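Local coordinates for Glyco_hydro_cc domain-containing protein (Trichoderma gamsii, PDB 6UBD) that probably binds beta-1,3-glucan oligosaccharides, as a fungal member of glycoside hydrolase family 128 with a glycosyl hydrolase catalytic core, at residues 26-31 and 167-172; 102-107 and 129-134; 141-146 and 153-158; 172-177 and 184-189. All coordinates share one frame; numbering follows the deposited sequence. Where two conformers were deposited one is given.

Interaction 1 (26-31 and 167-172); sequences HPLTPN and WDFTSI
Leu28 carries this contact alone, setting its two methyl branches against Asp168 and Phe169. The contact is van der Waals packing: one methyl lies on a carbonyl oxygen, the other on an aromatic ring. CD1 of Leu28 rests on the backbone oxygen Asp168 O at 3.6 Å. The other branch, CD2, lies 4.2 Å from Phe169 CD1 and meets that ring obliquely. CD2 also passes 4.3 Å from Asp168 CB. Leu28 CG stands anti to the carbonyl carbon, beside the backbone N (chi1 -66°), and this sends both methyls across to 167-172. The contact is small and partly buried, and it belongs to a (beta/alpha)8 barrel. The loop 26-31 precedes the first strand, 35-38. It meets the chain just where 167-172 turns into strand 170-176, so it packs at the N-terminal ends of the barrel strands.

No hydrogen bond joins the two segments. Other strands of the barrel hold the loop instead: Leu28 O accepts from Trp198 NE1, and Thr29 OG1 bonds to Leu238 O. Trp198 also stacks on the Phe169 ring. The polar end of Asp168 is engaged as well, with OD2 taking the N-H of Leu141.

Within 167-172, Trp167 NE1 donates to Thr170 OG1 at 3.0 Å, with an N-H...O angle of 148°. The hydroxyl sits 16° out of the indole plane. This bond ties the indole back to the first residue of the strand, and Phe169 N lies in plane at its edge.

Interaction 2 (102-107 and 129-134); sequences MGFNEP and SLIAPM
Ile131 reaches Gly103 and Phe104 because its long branch is fully extended. CG1 is anti to the carbonyl carbon (chi1 -60°), and the next torsion is nearly straight (chi2 177°), which carries CD1 out to the loop. On the other side, Phe104 CG stands beside its own backbone N (chi1 -39°), short of the usual staggered value. The CB of Phe104 does not face the helix, but the ring end comes nearer to it.

The motif is a beta-alpha-beta crossover of the (beta/alpha)8 barrel. Strand 100-102 leads into the loop 102-107. Helix 120-136 then packs outside and returns the chain to the parallel neighbouring strand 140-142. The Asn105-Glu106-Pro107 sequence fits the Asn-Glu-Pro signature at the end of the fourth strand in many clan GH-A barrels.

The packing is wholly apolar, and its three residues are buried. Phe104 CE1 is 4.2 Å from Ile131 CD1, the methyl coming to the ring at a slant. Leu141 of the next strand also packs on Ile131. The loop itself is fixed by backbone bonds, Gly103 to Gly142 and Phe104 to Ala145.

The helix is irregular here. It has a wider pi-type turn at 129-131 and a kink just after it, where Pro133 has no N-H to give. Met134 N makes only a weak bond to Ile131 O, at 3.0 Å. At the closest point of the contact, Ile131 CD1 lies 3.8 Å from Gly103 CA, where no side chain stands between the methyl and the backbone.

Interaction 3 (141-146 and 153-158); sequences LGSPAM and SWLKQF
Trp154 and Phe158 are the flat groups here, and both are met obliquely. Met146 CE approaches the six-membered ring of Trp154, 3.6 Å from CE3. Pro144 CG lies 4.0 Å from Trp154 CZ3. Pro144 and Phe158 point toward each other from opposite directions, and Pro144 CD stops 3.9 Å from Phe158 CE2. The sulfur makes a Met-aromatic contact: Met146 SD is 4.9 Å from the centroid of that Trp154 ring, 57° off its normal. The Met146 chain is bent at chi2 and chi3 (105° at chi3), which brings SD near Trp154 CB and CE by CE3 and CZ3 of the six-membered ring.

Leu155 touches Met146, Pro144 and Ser143. Its CB packs 3.9 Å from Met146 CG, and its CD1 packs 4.0 Å from Pro144 CD. Its other methyl, CD2, approaches Ser143 OG. Trp154, Leu155 and Phe158 all leave the helix toward 141-146, and each has CG anti to its backbone N.

The contact joins the loop after strand 140-142 of the (beta/alpha)8 barrel to the short outer helix 154-159. Trp127 of helix 120-136 covers Pro144 as well, and Tyr189 of helix 179-193 touches Met146.

The polar atoms find partners without bonding across the contact. Trp154 NE1 bonds to Ile118 O. Ser143 OG donates to Pro144 O at 2.8 Å, from 43° above the carbonyl plane, and accepts from Ser171 N. No hydrogen bond crosses between the segments, so shape and dispersion, with a sulfur-ring term, hold the helix to the loop.

Interaction 4 (172-177 and 184-189); sequences IHIFKS and ADIDYY
Asp185 is the first residue of helix segment 184-189 to touch strand 172-176, and its carboxylate slides alongside Ile174. OD2 lies 3.6 Å from Ile174 CG1. OD1 faces Lys176, but NZ stays 4.4 Å from Asp185 OD1, beyond a salt bridge. Lys176 makes its salt bridge with Asp207, and Asp185 OD1 has a weak bond from Lys150 N. The lysine charge probably still helps stabilise the buried carboxylate.

Ile186 follows, with CG1 4.4 Å from Ile174 CD1. This is the strand-to-helix half of a beta-alpha-beta unit in the (beta/alpha)8 barrel, completed by strand 197-206. The two axes approach to 9.6 Å and run nearly antiparallel, at 153°.

Tyr188 turns its ring edge to Tyr189, placing CD2 3.7 Å above the centre of one face of the Tyr189 ring. Ile172 takes the opposite face in a CH-pi contact. Its CG2 is 3.7 Å from the Tyr189 ring centroid, 19° off the normal. Ile172 CG1 sits between the backbone N and the carbonyl carbon (chi1 75°), which leaves CG2 to point at the ring. At the far end of Tyr189, a water accepts from His173 N at 3.0 Å and bonds weakly to Tyr189 OH at 3.4 Å.

Overall arrangement
Interaction 1 lies at the N-terminal ends of the barrel strands; the others involve the strands' later parts, the loops after them and the outer helices. Interactions 1 and 4 share Ile172 on strand 170-176, with centres about 17 Å apart. Interaction 3 adjoins interaction 1 through Asp168 N to Leu141 O, 2.8 Å. Interactions 2 and 3 lie closest, with centres about 10 Å apart, joined by Glu106 N to Ala145 O at 2.8 Å. Interactions 2 and 4 meet where Glu106 OE2 bonds His173 ND1 at 2.7 Å. In clan GH-A barrels the substrate cleft lies toward the C-terminal ends of the strands, and this junction is probably near it.

Interaction 1 (26-31 and 167-172)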
loop_
_atom_site.group_PDB
_atom_site.type_symbol
_atom_site.label_atom_id
_atom_site.label_comp_id
_atom_site.label_asym_id
_atom_site.label_seq_id
_atom_site.Cartn_x
_atom_site.Cartn_y
_atom_site.Cartn_z
ATOM N N HIS A 26 -6.832 -16.088 -6.811
ATOM C CA HIS A 26 -7.261 -15.167 -5.752
ATOM C C HIS A 26 -8.057 -14.023 -6.378
ATOM O O HIS A 26 -7.635 -13.472 -7.410
ATOM C CB HIS A 26 -6.060 -14.627 -4.990
ATOM C CG HIS A 26 -5.216 -15.670 -4.366
ATOM N ND1 HIS A 26 -5.621 -16.428 -3.315
ATOM C CD2 HIS A 26 -3.968 -16.080 -4.680
ATOM C CE1 HIS A 26 -4.665 -17.295 -3.002
ATOM N NE2 HIS A 26 -3.604 -17.116 -3.849
ATOM N N PRO A 27 -9.153 -13.600 -5.777
ATOM C CA PRO A 27 -9.826 -12.403 -6.234
ATOM C C PRO A 27 -8.887 -11.202 -5.965
ATOM O O PRO A 27 -8.179 -11.159 -4.964
ATOM C CB PRO A 27 -11.108 -12.315 -5.402
ATOM C CG PRO A 27 -10.730 -12.966 -4.102
ATOM C CD PRO A 27 -9.822 -14.100 -4.543
ATOM N N LEU A 28 -8.891 -10.210 -6.836
ATOM C CA LEU A 28 -7.963 -9.051 -6.661
ATOM C C LEU A 28 -8.546 -8.018 -5.697
ATOM O O LEU A 28 -7.753 -7.159 -5.263
ATOM C CB LEU A 28 -7.434 -8.539 -8.004
ATOM C CG LEU A 28 -6.520 -9.500 -8.764
ATOM C CD1 LEU A 28 -5.975 -8.869 -10.050
ATOM C CD2 LEU A 28 -5.348 -10.018 -7.922
ATOM N N THR A 29 -9.803 -8.106 -5.296
ATOM C CA THR A 29 -10.294 -7.460 -4.057
ATOM C C THR A 29 -10.249 -8.482 -2.929
ATOM O O THR A 29 -10.883 -9.544 -3.070
ATOM C CB THR A 29 -11.714 -6.910 -4.195
ATOM O OG1 THR A 29 -11.658 -5.802 -5.085
ATOM C CG2 THR A 29 -12.335 -6.451 -2.888
ATOM N N PRO A 30 -9.508 -8.272 -1.805
ATOM C CA PRO A 30 -9.496 -9.270 -0.734
ATOM C C PRO A 30 -10.888 -9.419 -0.118
ATOM O O PRO A 30 -11.529 -8.448 0.340
ATOM C CB PRO A 30 -8.491 -8.720 0.288
ATOM C CG PRO A 30 -7.607 -7.835 -0.550
ATOM C CD PRO A 30 -8.576 -7.183 -1.515
ATOM N N ASN A 31 -11.319 -10.679 0.004
ATOM C CA ASN A 31 -12.548 -11.119 0.702
ATOM C C ASN A 31 -13.702 -10.088 0.618
ATOM O O ASN A 31 -14.266 -9.703 1.669
ATOM C CB ASN A 31 -12.209 -11.408 2.166
ATOM C CG ASN A 31 -13.339 -12.124 2.867
ATOM O OD1 ASN A 31 -14.100 -12.861 2.226
ATOM N ND2 ASN A 31 -13.417 -11.934 4.166
ATOM N N TRP A 167 3.470 -8.739 -12.609
ATOM C CA TRP A 167 2.511 -8.523 -11.503
ATOM C C TRP A 167 1.063 -8.663 -11.982
ATOM O O TRP A 167 0.716 -8.561 -13.138
ATOM C CB TRP A 167 2.737 -7.186 -10.815
ATOM C CG TRP A 167 2.591 -5.943 -11.629
ATOM C CD1 TRP A 167 1.453 -5.201 -11.754
ATOM C CD2 TRP A 167 3.632 -5.222 -12.284
ATOM N NE1 TRP A 167 1.721 -4.076 -12.481
ATOM C CE2 TRP A 167 3.049 -4.045 -12.820
ATOM C CE3 TRP A 167 5.000 -5.487 -12.509
ATOM C CZ2 TRP A 167 3.818 -3.128 -13.533
ATOM C CZ3 TRP A 167 5.732 -4.546 -13.182
ATOM C CH2 TRP A 167 5.142 -3.373 -13.658
ATOM N N ASP A 168 0.185 -8.956 -11.007
ATOM C CA ASP A 168 -1.292 -9.043 -11.209
ATOM C C ASP A 168 -2.019 -7.709 -10.872
ATOM O O ASP A 168 -3.014 -7.392 -11.566
ATOM C CB ASP A 168 -1.802 -10.163 -10.330
ATOM C CG ASP A 168 -1.228 -11.538 -10.614
ATOM O OD1 ASP A 168 -1.436 -11.974 -11.777
ATOM O OD2 ASP A 168 -0.447 -12.065 -9.781
ATOM N N PHE A 169 -1.501 -6.957 -9.891
ATOM C CA PHE A 169 -2.121 -5.681 -9.483
ATOM C C PHE A 169 -0.979 -4.671 -9.336
ATOM O O PHE A 169 0.112 -5.002 -8.856
ATOM C CB PHE A 169 -3.015 -5.809 -8.215
ATOM C CG PHE A 169 -2.315 -6.233 -6.941
ATOM C CD1 PHE A 169 -2.200 -7.573 -6.573
ATOM C CD2 PHE A 169 -1.776 -5.299 -6.080
ATOM C CE1 PHE A 169 -1.638 -7.913 -5.350
ATOM C CE2 PHE A 169 -1.170 -5.641 -4.888
ATOM C CZ PHE A 169 -1.139 -6.952 -4.514
ATOM N N THR A 170 -1.263 -3.423 -9.741
ATOM C CA THR A 170 -0.295 -2.333 -9.715
ATOM C C THR A 170 -0.427 -1.637 -8.341
ATOM O O THR A 170 -1.576 -1.095 -8.008
ATOM C CB THR A 170 -0.541 -1.328 -10.845
ATOM O OG1 THR A 170 -0.449 -2.040 -12.106
ATOM C CG2 THR A 170 0.503 -0.241 -10.847
ATOM N N SER A 171 0.585 -1.600 -7.503
ATOM C CA SER A 171 0.565 -0.917 -6.173
ATOM C C SER A 171 0.927 0.530 -6.387
ATOM O O SER A 171 1.966 0.842 -7.020
ATOM C CB SER A 171 1.626 -1.553 -5.260
ATOM O OG SER A 171 1.456 -2.937 -5.114
ATOM N N ILE A 172 0.106 1.457 -5.839
ATOM C CA ILE A 172 0.317 2.928 -5.927
ATOM C C ILE A 172 0.230 3.594 -4.556
ATOM O O ILE A 172 -0.488 3.106 -3.665
ATOM C CB ILE A 172 -0.596 3.559 -7.017
ATOM C CG1 ILE A 172 -2.061 3.675 -6.581
ATOM C CG2 ILE A 172 -0.422 2.757 -8.331
ATOM C CD1 ILE A 172 -2.925 4.444 -7.618
#

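Interaction 2 (102-107 and 129-134)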
loop_
_atom_site.group_PDB
_atom_site.type_symbol
_atom_site.label_atom_id
_atom_site.label_comp_id
_atom_site.label_asym_id
_atom_site.label_seq_id
_atom_site.Cartn_x
_atom_site.Cartn_y
_atom_site.Cartn_z
ATOM N N MET A 102 3.353 -8.092 -2.137
ATOM C CA MET A 102 3.732 -6.860 -2.818
ATOM C C MET A 102 5.267 -6.742 -2.945
ATOM O O MET A 102 6.013 -7.069 -1.984
ATOM C CB MET A 102 3.209 -5.629 -2.039
ATOM C CG MET A 102 1.684 -5.577 -1.822
ATOM S SD MET A 102 1.085 -4.301 -0.761
ATOM C CE MET A 102 1.705 -4.794 0.845
ATOM N N GLY A 103 5.706 -6.088 -4.032
ATOM C CA GLY A 103 7.111 -5.732 -4.202
ATOM C C GLY A 103 7.540 -4.446 -3.510
ATOM O O GLY A 103 6.853 -3.968 -2.532
ATOM N N PHE A 104 8.651 -3.888 -3.958
ATOM C CA PHE A 104 9.464 -2.941 -3.170
ATOM C C PHE A 104 8.671 -1.653 -2.818
ATOM O O PHE A 104 7.911 -1.151 -3.655
ATOM C CB PHE A 104 10.771 -2.603 -3.866
ATOM C CG PHE A 104 11.381 -3.801 -4.556
ATOM C CD1 PHE A 104 11.858 -4.913 -3.839
ATOM C CD2 PHE A 104 11.394 -3.887 -5.942
ATOM C CE1 PHE A 104 12.325 -6.061 -4.481
ATOM C CE2 PHE A 104 11.831 -5.048 -6.572
ATOM C CZ PHE A 104 12.281 -6.114 -5.855
ATOM N N ASN A 105 9.039 -1.132 -1.634
ATOM C CA ASN A 105 8.420 0.144 -1.167
ATOM C C ASN A 105 9.253 1.358 -1.615
ATOM O O ASN A 105 10.262 1.625 -0.966
ATOM C CB ASN A 105 8.205 0.042 0.343
ATOM C CG ASN A 105 7.435 1.232 0.913
ATOM O OD1 ASN A 105 6.203 1.222 0.736
ATOM N ND2 ASN A 105 8.134 2.262 1.372
ATOM N N GLU A 106 8.801 2.051 -2.658
ATOM C CA GLU A 106 9.434 3.345 -3.071
ATOM C C GLU A 106 10.927 3.148 -3.404
ATOM O O GLU A 106 11.796 3.836 -2.884
ATOM C CB GLU A 106 9.210 4.403 -1.972
ATOM C CG GLU A 106 7.680 4.699 -1.745
ATOM C CD GLU A 106 7.412 5.848 -0.794
ATOM O OE1 GLU A 106 8.361 6.273 -0.085
ATOM O OE2 GLU A 106 6.210 6.279 -0.724
ATOM N N PRO A 107 11.258 2.270 -4.387
ATOM C CA PRO A 107 12.660 2.111 -4.826
ATOM C C PRO A 107 13.203 3.408 -5.427
ATOM O O PRO A 107 14.451 3.534 -5.519
ATOM C CB PRO A 107 12.557 0.939 -5.802
ATOM C CG PRO A 107 11.185 1.083 -6.431
ATOM C CD PRO A 107 10.324 1.486 -5.233
ATOM N N SER A 129 14.303 -13.560 -8.308
ATOM C CA SER A 129 14.851 -14.593 -7.370
ATOM C C SER A 129 13.838 -14.936 -6.272
ATOM O O SER A 129 13.769 -16.094 -5.835
ATOM C CB SER A 129 16.101 -14.012 -6.717
ATOM O OG SER A 129 16.650 -14.844 -5.707
ATOM N N LEU A 130 13.111 -13.912 -5.730
ATOM C CA LEU A 130 12.276 -14.045 -4.503
ATOM C C LEU A 130 10.762 -13.852 -4.714
ATOM O O LEU A 130 10.001 -14.542 -3.998
ATOM C CB LEU A 130 12.812 -13.109 -3.431
ATOM C CG LEU A 130 14.223 -13.347 -2.930
ATOM C CD1 LEU A 130 14.723 -12.272 -2.006
ATOM C CD2 LEU A 130 14.317 -14.679 -2.228
ATOM N N ILE A 131 10.345 -12.967 -5.618
ATOM C CA ILE A 131 8.886 -12.662 -5.710
ATOM C C ILE A 131 8.214 -13.516 -6.776
ATOM O O ILE A 131 7.208 -14.194 -6.470
ATOM C CB ILE A 131 8.684 -11.145 -5.970
ATOM C CG1 ILE A 131 9.289 -10.333 -4.812
ATOM C CG2 ILE A 131 7.181 -10.864 -6.211
ATOM C CD1 ILE A 131 9.227 -8.850 -4.941
ATOM N N ALA A 132 8.798 -13.623 -7.984
ATOM C CA ALA A 132 8.162 -14.442 -9.034
ATOM C C ALA A 132 7.936 -15.906 -8.615
ATOM O O ALA A 132 6.860 -16.412 -8.923
ATOM C CB ALA A 132 8.893 -14.341 -10.343
ATOM N N PRO A 133 8.852 -16.558 -7.872
ATOM C CA PRO A 133 8.553 -17.939 -7.503
ATOM C C PRO A 133 7.341 -18.082 -6.578
ATOM O O PRO A 133 6.655 -19.109 -6.576
ATOM C CB PRO A 133 9.839 -18.359 -6.765
ATOM C CG PRO A 133 10.892 -17.507 -7.431
ATOM C CD PRO A 133 10.261 -16.152 -7.585
ATOM N N MET A 134 7.079 -17.087 -5.735
ATOM C CA MET A 134 5.831 -17.075 -4.895
ATOM C C MET A 134 4.613 -17.017 -5.811
ATOM O O MET A 134 3.618 -17.695 -5.539
ATOM C CB MET A 134 5.808 -15.894 -3.930
ATOM C CG MET A 134 6.881 -15.986 -2.892
ATOM S SD MET A 134 6.509 -17.263 -1.671
ATOM C CE MET A 134 7.539 -16.744 -0.293
#

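Interaction 3 (141-146 and 153-158)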
loop_
_atom_site.group_PDB
_atom_site.type_symbol
_atom_site.label_atom_id
_atom_site.label_comp_id
_atom_site.label_asym_id
_atom_site.label_seq_id
_atom_site.Cartn_x
_atom_site.Cartn_y
_atom_site.Cartn_z
ATOM N N LEU A 141 0.459 -11.274 -7.210
ATOM C CA LEU A 141 1.646 -10.385 -7.078
ATOM C C LEU A 141 1.304 -8.900 -7.271
ATOM O O LEU A 141 0.660 -8.588 -8.289
ATOM C CB LEU A 141 2.700 -10.817 -8.133
ATOM C CG LEU A 141 3.218 -12.257 -8.055
ATOM C CD1 LEU A 141 4.378 -12.439 -9.034
ATOM C CD2 LEU A 141 3.702 -12.605 -6.658
ATOM N N GLY A 142 1.824 -8.070 -6.373
ATOM C CA GLY A 142 1.665 -6.625 -6.512
ATOM C C GLY A 142 2.965 -6.011 -6.998
ATOM O O GLY A 142 4.048 -6.307 -6.480
ATOM N N SER A 143 2.878 -4.972 -7.846
ATOM C CA SER A 143 4.056 -4.273 -8.342
ATOM C C SER A 143 4.802 -3.601 -7.203
ATOM O O SER A 143 4.158 -3.237 -6.157
ATOM C CB SER A 143 3.712 -3.247 -9.411
ATOM O OG SER A 143 3.117 -2.040 -8.861
ATOM N N PRO A 144 6.065 -3.208 -7.400
ATOM C CA PRO A 144 6.639 -2.151 -6.568
ATOM C C PRO A 144 5.801 -0.843 -6.657
ATOM O O PRO A 144 5.180 -0.576 -7.668
ATOM C CB PRO A 144 8.059 -1.989 -7.149
ATOM C CG PRO A 144 8.328 -3.309 -7.866
ATOM C CD PRO A 144 6.983 -3.616 -8.493
ATOM N N ALA A 145 5.862 -0.104 -5.522
ATOM C CA ALA A 145 5.076 1.172 -5.348
ATOM C C ALA A 145 5.972 2.412 -5.459
ATOM O O ALA A 145 6.981 2.463 -4.743
ATOM C CB ALA A 145 4.286 1.168 -4.043
ATOM N N MET A 146 5.639 3.312 -6.371
ATOM C CA MET A 146 6.534 4.453 -6.654
ATOM C C MET A 146 6.255 5.692 -5.777
ATOM O O MET A 146 5.107 6.214 -5.676
ATOM C CB MET A 146 6.334 4.897 -8.112
ATOM C CG MET A 146 6.691 3.793 -9.125
ATOM S SD MET A 146 8.390 3.133 -8.999
ATOM C CE MET A 146 8.048 1.535 -8.231
ATOM N N SER A 153 9.229 7.297 -13.451
ATOM C CA SER A 153 9.942 6.624 -14.571
ATOM C C SER A 153 10.488 5.258 -14.144
ATOM O O SER A 153 10.848 4.473 -15.060
ATOM C CB SER A 153 10.973 7.509 -15.180
ATOM O OG SER A 153 11.994 7.803 -14.211
ATOM N N TRP A 154 10.665 4.930 -12.883
ATOM C CA TRP A 154 11.308 3.650 -12.480
ATOM C C TRP A 154 10.443 2.457 -12.919
ATOM O O TRP A 154 11.020 1.464 -13.417
ATOM C CB TRP A 154 11.558 3.741 -10.927
ATOM C CG TRP A 154 12.373 2.638 -10.313
ATOM C CD1 TRP A 154 13.641 2.801 -9.821
ATOM C CD2 TRP A 154 12.007 1.267 -10.025
ATOM N NE1 TRP A 154 14.102 1.628 -9.265
ATOM C CE2 TRP A 154 13.127 0.688 -9.382
ATOM C CE3 TRP A 154 10.872 0.451 -10.204
ATOM C CZ2 TRP A 154 13.170 -0.656 -9.002
ATOM C CZ3 TRP A 154 10.893 -0.878 -9.830
ATOM C CH2 TRP A 154 12.041 -1.415 -9.214
ATOM N N LEU A 155 9.126 2.477 -12.603
ATOM C CA LEU A 155 8.275 1.316 -12.890
ATOM C C LEU A 155 8.166 1.177 -14.419
ATOM O O LEU A 155 8.061 0.043 -14.894
ATOM C CB LEU A 155 6.909 1.502 -12.218
ATOM C CG LEU A 155 6.047 0.229 -12.206
ATOM C CD1 LEU A 155 6.701 -0.895 -11.387
ATOM C CD2 LEU A 155 4.672 0.514 -11.663
ATOM N N LYS A 156 8.208 2.244 -15.151
ATOM C CA LYS A 156 8.099 2.140 -16.632
ATOM C C LYS A 156 9.286 1.362 -17.204
ATOM O O LYS A 156 9.083 0.487 -18.091
ATOM C CB LYS A 156 7.967 3.559 -17.226
ATOM C CG LYS A 156 7.729 3.528 -18.715
ATOM C CD LYS A 156 7.313 4.830 -19.262
ATOM C CE LYS A 156 5.922 5.139 -18.776
ATOM N NZ LYS A 156 5.460 6.466 -19.251
ATOM N N GLN A 157 10.466 1.626 -16.645
ATOM C CA GLN A 157 11.696 0.930 -17.063
ATOM C C GLN A 157 11.651 -0.520 -16.546
ATOM O O GLN A 157 11.978 -1.467 -17.329
ATOM C CB GLN A 157 12.877 1.752 -16.566
ATOM C CG GLN A 157 14.221 1.171 -17.044
ATOM C CD GLN A 157 14.414 1.338 -18.541
ATOM O OE1 GLN A 157 13.954 2.308 -19.147
ATOM N NE2 GLN A 157 15.128 0.422 -19.164
ATOM N N PHE A 158 11.243 -0.749 -15.293
ATOM C CA PHE A 158 11.185 -2.110 -14.703
ATOM C C PHE A 158 10.254 -2.968 -15.554
ATOM O O PHE A 158 10.545 -4.144 -15.811
ATOM C CB PHE A 158 10.669 -1.946 -13.253
ATOM C CG PHE A 158 10.510 -3.228 -12.471
ATOM C CD1 PHE A 158 11.592 -3.888 -11.921
ATOM C CD2 PHE A 158 9.258 -3.766 -12.235
ATOM C CE1 PHE A 158 11.431 -5.036 -11.170
ATOM C CE2 PHE A 158 9.081 -4.906 -11.461
ATOM C CZ PHE A 158 10.188 -5.573 -10.947
#

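Interaction 4 (172-177 and 184-189)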
loop_
_atom_site.group_PDB
_atom_site.type_symbol
_atom_site.label_atom_id
_atom_site.label_comp_id
_atom_site.label_asym_id
_atom_site.label_seq_id
_atom_site.Cartn_x
_atom_site.Cartn_y
_atom_site.Cartn_z
ATOM N N ILE A 172 0.106 1.457 -5.839
ATOM C CA ILE A 172 0.317 2.928 -5.927
ATOM C C ILE A 172 0.230 3.594 -4.556
ATOM O O ILE A 172 -0.488 3.106 -3.665
ATOM C CB ILE A 172 -0.596 3.559 -7.017
ATOM C CG1 ILE A 172 -2.061 3.675 -6.581
ATOM C CG2 ILE A 172 -0.422 2.757 -8.331
ATOM C CD1 ILE A 172 -2.925 4.444 -7.618
ATOM N N HIS A 173 0.973 4.671 -4.426
ATOM C CA HIS A 173 0.931 5.540 -3.229
ATOM C C HIS A 173 0.304 6.875 -3.660
ATOM O O HIS A 173 0.772 7.479 -4.619
ATOM C CB HIS A 173 2.354 5.780 -2.689
ATOM C CG HIS A 173 2.902 4.591 -1.950
ATOM N ND1 HIS A 173 4.127 4.645 -1.272
ATOM C CD2 HIS A 173 2.357 3.372 -1.716
ATOM C CE1 HIS A 173 4.298 3.455 -0.677
ATOM N NE2 HIS A 173 3.244 2.668 -0.914
ATOM N N ILE A 174 -0.749 7.336 -2.949
ATOM C CA ILE A 174 -1.416 8.642 -3.278
ATOM C C ILE A 174 -1.242 9.637 -2.110
ATOM O O ILE A 174 -1.808 9.414 -1.008
ATOM C CB ILE A 174 -2.880 8.368 -3.620
ATOM C CG1 ILE A 174 -3.029 7.478 -4.858
ATOM C CG2 ILE A 174 -3.572 9.739 -3.856
ATOM C CD1 ILE A 174 -4.447 7.216 -5.352
ATOM N N PHE A 175 -0.407 10.614 -2.348
ATOM C CA PHE A 175 -0.106 11.710 -1.392
ATOM C C PHE A 175 -0.437 12.975 -2.161
ATOM O O PHE A 175 0.370 13.507 -2.911
ATOM C CB PHE A 175 1.330 11.657 -0.899
ATOM C CG PHE A 175 1.691 10.375 -0.202
ATOM C CD1 PHE A 175 1.035 9.988 0.953
ATOM C CD2 PHE A 175 2.741 9.602 -0.664
ATOM C CE1 PHE A 175 1.394 8.838 1.605
ATOM C CE2 PHE A 175 3.074 8.408 -0.028
ATOM C CZ PHE A 175 2.372 8.003 1.106
ATOM N N LYS A 176 -1.677 13.495 -1.963
ATOM C CA LYS A 176 -2.255 14.629 -2.737
ATOM C C LYS A 176 -3.204 15.416 -1.815
ATOM O O LYS A 176 -3.628 14.881 -0.772
ATOM C CB LYS A 176 -3.047 14.150 -3.968
ATOM C CG LYS A 176 -2.232 13.392 -5.025
ATOM C CD LYS A 176 -1.249 14.331 -5.783
ATOM C CE LYS A 176 -0.387 13.623 -6.808
ATOM N NZ LYS A 176 0.528 14.577 -7.463
ATOM N N SER A 177 -3.510 16.650 -2.185
ATOM C CA SER A 177 -4.277 17.574 -1.306
ATOM C C SER A 177 -5.707 17.686 -1.785
ATOM O O SER A 177 -6.471 18.374 -1.070
ATOM C CB SER A 177 -3.620 18.897 -1.160
ATOM O OG SER A 177 -3.519 19.522 -2.412
ATOM N N ALA A 184 -5.816 11.932 -10.955
ATOM C CA ALA A 184 -4.722 11.967 -11.946
ATOM C C ALA A 184 -3.767 10.787 -11.704
ATOM O O ALA A 184 -3.204 10.165 -12.669
ATOM C CB ALA A 184 -3.981 13.266 -11.845
ATOM N N ASP A 185 -3.538 10.393 -10.459
ATOM C CA ASP A 185 -2.722 9.199 -10.155
ATOM C C ASP A 185 -3.433 7.952 -10.661
ATOM O O ASP A 185 -2.775 7.062 -11.317
ATOM C CB ASP A 185 -2.486 9.051 -8.652
ATOM C CG ASP A 185 -1.385 9.918 -8.040
ATOM O OD1 ASP A 185 -0.590 10.555 -8.805
ATOM O OD2 ASP A 185 -1.273 9.926 -6.742
ATOM N N ILE A 186 -4.715 7.800 -10.369
ATOM C CA ILE A 186 -5.458 6.597 -10.847
ATOM C C ILE A 186 -5.387 6.505 -12.380
ATOM O O ILE A 186 -5.112 5.406 -12.942
ATOM C CB ILE A 186 -6.916 6.672 -10.349
ATOM C CG1 ILE A 186 -7.005 6.434 -8.827
ATOM C CG2 ILE A 186 -7.813 5.691 -11.073
ATOM C CD1 ILE A 186 -8.327 6.804 -8.205
ATOM N N ASP A 187 -5.683 7.582 -13.058
ATOM C CA ASP A 187 -5.724 7.569 -14.537
ATOM C C ASP A 187 -4.351 7.236 -15.129
ATOM O O ASP A 187 -4.261 6.430 -16.092
ATOM C CB ASP A 187 -6.260 8.881 -15.105
ATOM C CG ASP A 187 -7.702 9.224 -14.805
ATOM O OD1 ASP A 187 -8.461 8.334 -14.555
ATOM O OD2 ASP A 187 -8.078 10.436 -14.908
ATOM N N TYR A 188 -3.293 7.824 -14.575
ATOM C CA TYR A 188 -1.934 7.519 -15.062
ATOM C C TYR A 188 -1.647 6.009 -14.955
ATOM O O TYR A 188 -1.178 5.390 -15.935
ATOM C CB TYR A 188 -0.858 8.304 -14.307
ATOM C CG TYR A 188 0.538 7.930 -14.737
ATOM C CD1 TYR A 188 1.113 8.383 -15.934
ATOM C CD2 TYR A 188 1.263 6.975 -14.016
ATOM C CE1 TYR A 188 2.344 7.937 -16.368
ATOM C CE2 TYR A 188 2.483 6.514 -14.482
ATOM C CZ TYR A 188 3.065 7.054 -15.621
ATOM O OH TYR A 188 4.249 6.569 -16.120
ATOM N N TYR A 189 -1.917 5.397 -13.794
ATOM C CA TYR A 189 -1.504 4.006 -13.570
ATOM C C TYR A 189 -2.445 3.047 -14.306
ATOM O O TYR A 189 -1.935 2.004 -14.803
ATOM C CB TYR A 189 -1.317 3.685 -12.078
ATOM C CG TYR A 189 -0.011 4.176 -11.499
ATOM C CD1 TYR A 189 1.159 3.468 -11.751
ATOM C CD2 TYR A 189 0.061 5.380 -10.780
ATOM C CE1 TYR A 189 2.369 3.929 -11.253
ATOM C CE2 TYR A 189 1.257 5.868 -10.298
ATOM C CZ TYR A 189 2.430 5.119 -10.543
ATOM O OH TYR A 189 3.631 5.517 -10.016
HETATM O O HOH W 1 2.633 5.449 -6.738
#